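Long-range contact in probable E3 ubiquitin-protein ligase HERC1 (PDB 4QT6), which is probably an E3 ubiquitin ligase of the HECT type, represented here by its SPRY domain, a beta-sandwich module that in relatives commonly mediates protein binding: residues His69-Arg79 / Asp132-Tyr143. Numbering follows the deposited sequence. Where two conformers were deposited one is given.
Sequences HRTTSDMWLYR and DAAELYPCVMFY. With ARF (formamide), chain B; ARF (formamide), chain C.
Arg-79 and Tyr-143 meet through a fairly straight hydrogen bond, the NE N-H donating to the tyrosine OH at 3.0 Å, near the guanidinium plane, with the phenol ring turned 82° from that plane. One formamide oxygen accepts from both, 2.6 Å from Tyr-143 OH and 3.0 Å from Arg-79 NH2, while Arg-79 NH1 hydrogen-bonds Tyr-86 OH. Tyr-143 also forms an offset stack with the His-69 imidazole, centroids 4.5 Å apart and planes at 27°; its CG lies between the backbone N and the carbonyl carbon (chi1 57°), which turns the ring toward His-69, and Arg-70 CG lies over the other imidazole face. A leucine at Tyr-143 would probably leave Arg-79 NE without this acceptor and His-69 without its stacked ring. Apolar packing follows along the strands: in the conformer given, the bent selenomethionine Met-141 brings CE to 3.9 Å from His-69 CB; Cys-139 SG lies 4.0 Å from Leu-77 CD2, and Leu-136 CD2 touches Trp-76 CZ3 at 3.7 Å. Asp-132 OD1, salt-bridged to Arg-61, makes a polar contact at the indole edge. Strands 75-79 and 137-142 belong to one antiparallel sheet of the SPRY beta-sandwich, with strand 55-60 hydrogen-bonded between them and strand 84-86 beyond 75-79.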
# COMPACT_ATOMS: atom_id res chain seq x y z
N HIS A 69 -6.14 5.80 -7.58
CA HIS A 69 -5.04 6.49 -6.92
C HIS A 69 -5.00 7.99 -7.21
O HIS A 69 -4.56 8.75 -6.36
CB HIS A 69 -3.68 5.82 -7.18
CG HIS A 69 -3.22 5.90 -8.60
ND1 HIS A 69 -3.82 5.21 -9.62
CD2 HIS A 69 -2.18 6.57 -9.15
CE1 HIS A 69 -3.19 5.46 -10.75
NE2 HIS A 69 -2.20 6.29 -10.50
N ARG A 70 -5.48 8.41 -8.39
CA ARG A 70 -5.44 9.82 -8.77
C ARG A 70 -6.43 10.70 -8.00
O ARG A 70 -6.22 11.91 -7.89
CB ARG A 70 -5.70 9.95 -10.28
CG ARG A 70 -4.63 9.31 -11.14
CD ARG A 70 -3.74 10.34 -11.80
NE ARG A 70 -2.63 9.70 -12.50
CZ ARG A 70 -1.36 10.06 -12.42
NH1 ARG A 70 -0.98 11.10 -11.68
NH2 ARG A 70 -0.44 9.40 -13.12
N THR A 71 -7.50 10.10 -7.46
CA THR A 71 -8.56 10.84 -6.78
C THR A 71 -8.84 10.43 -5.33
O THR A 71 -9.39 11.23 -4.57
CB THR A 71 -9.89 10.75 -7.53
OG1 THR A 71 -10.35 9.39 -7.61
CG2 THR A 71 -9.72 11.30 -8.93
N THR A 72 -8.49 9.20 -4.95
CA THR A 72 -8.98 8.68 -3.69
C THR A 72 -8.54 9.47 -2.44
O THR A 72 -7.40 9.87 -2.33
CB THR A 72 -8.56 7.19 -3.48
OG1 THR A 72 -9.18 6.69 -2.29
CG2 THR A 72 -7.09 7.03 -3.42
N SER A 73 -9.50 9.67 -1.55
CA SER A 73 -9.27 10.11 -0.17
C SER A 73 -9.52 8.98 0.83
O SER A 73 -9.39 9.19 2.04
CB SER A 73 -10.16 11.33 0.14
OG SER A 73 -9.72 12.45 -0.63
N ASP A 74 -9.87 7.79 0.33
CA ASP A 74 -10.02 6.62 1.20
C ASP A 74 -8.68 6.00 1.52
O ASP A 74 -8.54 5.33 2.56
CB ASP A 74 -10.94 5.58 0.58
CG ASP A 74 -12.40 5.98 0.62
OD1 ASP A 74 -12.79 6.76 1.52
OD2 ASP A 74 -13.14 5.49 -0.25
N MSE A 75 -7.71 6.22 0.64
CA MSE A 75 -6.38 5.60 0.72
C MSE A 75 -5.29 6.65 0.73
O MSE A 75 -5.46 7.78 0.24
CB MSE A 75 -6.14 4.63 -0.43
CG MSE A 75 -7.32 3.67 -0.61
SE MSE A 75 -6.88 2.37 -2.03
CE MSE A 75 -8.07 0.96 -1.40
N TRP A 76 -4.16 6.27 1.27
CA TRP A 76 -2.93 7.04 1.24
C TRP A 76 -1.92 6.13 0.56
O TRP A 76 -1.58 5.05 1.10
CB TRP A 76 -2.46 7.37 2.66
CG TRP A 76 -3.17 8.48 3.38
CD1 TRP A 76 -2.69 9.75 3.57
CD2 TRP A 76 -4.43 8.43 4.05
NE1 TRP A 76 -3.59 10.49 4.28
CE2 TRP A 76 -4.66 9.71 4.62
CE3 TRP A 76 -5.41 7.45 4.21
CZ2 TRP A 76 -5.81 10.01 5.33
CZ3 TRP A 76 -6.56 7.75 4.94
CH2 TRP A 76 -6.74 9.02 5.50
N LEU A 77 -1.45 6.51 -0.62
CA LEU A 77 -0.77 5.56 -1.49
C LEU A 77 0.58 6.04 -1.97
O LEU A 77 0.81 7.24 -2.16
CB LEU A 77 -1.64 5.23 -2.69
CG LEU A 77 -2.95 4.54 -2.40
CD1 LEU A 77 -3.82 4.48 -3.66
CD2 LEU A 77 -2.73 3.15 -1.83
N TYR A 78 1.45 5.07 -2.22
CA TYR A 78 2.83 5.27 -2.65
C TYR A 78 3.03 4.36 -3.87
O TYR A 78 2.85 3.13 -3.83
CB TYR A 78 3.76 4.95 -1.46
CG TYR A 78 5.25 4.92 -1.65
CD1 TYR A 78 5.88 5.76 -2.56
CD2 TYR A 78 6.06 4.13 -0.82
CE1 TYR A 78 7.26 5.72 -2.71
CE2 TYR A 78 7.44 4.11 -0.95
CZ TYR A 78 8.04 4.92 -1.89
OH TYR A 78 9.42 4.87 -2.03
N ARG A 79 3.36 5.00 -4.99
CA ARG A 79 3.36 4.36 -6.31
C ARG A 79 4.73 3.83 -6.73
O ARG A 79 5.73 4.57 -6.75
CB ARG A 79 2.84 5.40 -7.33
CG ARG A 79 2.75 4.94 -8.76
CD ARG A 79 2.13 6.05 -9.60
NE ARG A 79 2.22 5.81 -11.03
CZ ARG A 79 2.20 6.77 -11.97
NH1 ARG A 79 2.10 8.06 -11.62
NH2 ARG A 79 2.29 6.43 -13.25
N ASP A 132 -6.30 11.60 8.91
CA ASP A 132 -7.55 11.92 9.57
C ASP A 132 -8.60 10.81 9.53
O ASP A 132 -9.80 11.07 9.47
CB ASP A 132 -8.10 13.24 8.99
CG ASP A 132 -8.42 13.16 7.49
OD1 ASP A 132 -8.22 12.09 6.85
OD2 ASP A 132 -8.89 14.18 6.94
N ALA A 133 -8.14 9.56 9.57
CA ALA A 133 -9.04 8.42 9.77
C ALA A 133 -8.89 7.84 11.16
O ALA A 133 -7.82 7.91 11.75
CB ALA A 133 -8.77 7.34 8.75
N ALA A 134 -10.00 7.31 11.68
CA ALA A 134 -10.01 6.68 12.97
C ALA A 134 -9.39 5.30 12.95
O ALA A 134 -8.78 4.89 13.94
CB ALA A 134 -11.42 6.59 13.51
N GLU A 135 -9.60 4.57 11.85
CA GLU A 135 -9.06 3.22 11.73
C GLU A 135 -8.52 3.03 10.33
O GLU A 135 -9.19 3.37 9.34
CB GLU A 135 -10.14 2.19 12.03
CG GLU A 135 -9.66 0.74 11.93
CD GLU A 135 -10.47 -0.25 12.72
OE1 GLU A 135 -11.60 0.05 13.13
OE2 GLU A 135 -9.94 -1.37 12.94
N LEU A 136 -7.32 2.47 10.23
CA LEU A 136 -6.66 2.30 8.94
C LEU A 136 -6.08 0.91 8.81
O LEU A 136 -5.65 0.30 9.79
CB LEU A 136 -5.56 3.35 8.70
CG LEU A 136 -6.11 4.75 8.41
CD1 LEU A 136 -4.99 5.79 8.44
CD2 LEU A 136 -6.82 4.77 7.07
N TYR A 137 -6.11 0.41 7.57
CA TYR A 137 -5.60 -0.92 7.28
C TYR A 137 -4.48 -0.81 6.28
O TYR A 137 -4.62 -0.13 5.28
CB TYR A 137 -6.68 -1.82 6.65
CG TYR A 137 -7.89 -2.01 7.50
CD1 TYR A 137 -8.88 -1.01 7.58
CD2 TYR A 137 -8.08 -3.17 8.21
CE1 TYR A 137 -9.99 -1.19 8.37
CE2 TYR A 137 -9.20 -3.34 9.01
CZ TYR A 137 -10.15 -2.35 9.06
OH TYR A 137 -11.26 -2.56 9.86
N PRO A 138 -3.37 -1.52 6.51
CA PRO A 138 -2.41 -1.72 5.41
C PRO A 138 -3.10 -2.18 4.13
O PRO A 138 -4.05 -2.98 4.19
CB PRO A 138 -1.47 -2.80 5.96
CG PRO A 138 -1.54 -2.61 7.44
CD PRO A 138 -2.95 -2.20 7.75
N CYS A 139 -2.68 -1.65 2.99
CA CYS A 139 -3.31 -1.99 1.70
C CYS A 139 -2.37 -1.94 0.54
O CYS A 139 -1.33 -1.33 0.58
CB CYS A 139 -4.48 -1.07 1.39
SG CYS A 139 -4.04 0.61 0.95
N VAL A 140 -2.82 -2.59 -0.53
CA VAL A 140 -2.15 -2.61 -1.82
C VAL A 140 -3.24 -2.33 -2.83
O VAL A 140 -4.37 -2.82 -2.68
CB VAL A 140 -1.51 -3.99 -2.06
CG1 VAL A 140 -0.95 -4.10 -3.46
CG2 VAL A 140 -0.43 -4.25 -1.02
N MSE A 141 -2.91 -1.55 -3.86
CA MSE A 141 -3.85 -1.28 -4.96
C MSE A 141 -3.10 -1.50 -6.26
O MSE A 141 -1.92 -1.19 -6.33
CB MSE A 141 -4.32 0.17 -4.79
CG MSE A 141 -5.42 0.66 -5.72
SE MSE A 141 -4.75 1.33 -7.46
CE MSE A 141 -2.98 2.02 -6.97
N PHE A 142 -3.79 -2.03 -7.26
CA PHE A 142 -3.22 -2.20 -8.59
C PHE A 142 -4.04 -1.41 -9.60
O PHE A 142 -5.26 -1.57 -9.67
CB PHE A 142 -3.24 -3.67 -8.97
CG PHE A 142 -2.55 -4.58 -7.98
CD1 PHE A 142 -1.16 -4.58 -7.85
CD2 PHE A 142 -3.30 -5.46 -7.21
CE1 PHE A 142 -0.54 -5.42 -6.95
CE2 PHE A 142 -2.68 -6.31 -6.29
CZ PHE A 142 -1.31 -6.28 -6.17
N TYR A 143 -3.37 -0.55 -10.37
CA TYR A 143 -4.06 0.25 -11.40
C TYR A 143 -3.85 -0.28 -12.79
O TYR A 143 -4.38 0.30 -13.76
CB TYR A 143 -3.69 1.74 -11.32
CG TYR A 143 -2.22 2.05 -11.42
CD1 TYR A 143 -1.60 2.13 -12.66
CD2 TYR A 143 -1.45 2.24 -10.29
CE1 TYR A 143 -0.26 2.39 -12.75
CE2 TYR A 143 -0.09 2.51 -10.38
CZ TYR A 143 0.50 2.62 -11.61
OH TYR A 143 1.83 2.91 -11.70
N ARF B . 3.67 2.05 -15.28
C ARF B . 3.24 3.29 -15.08
O ARF B . 2.63 3.58 -14.06
N ARF C . 10.84 5.83 0.31
C ARF C . 11.88 6.67 0.36
O ARF C . 12.30 7.17 -0.67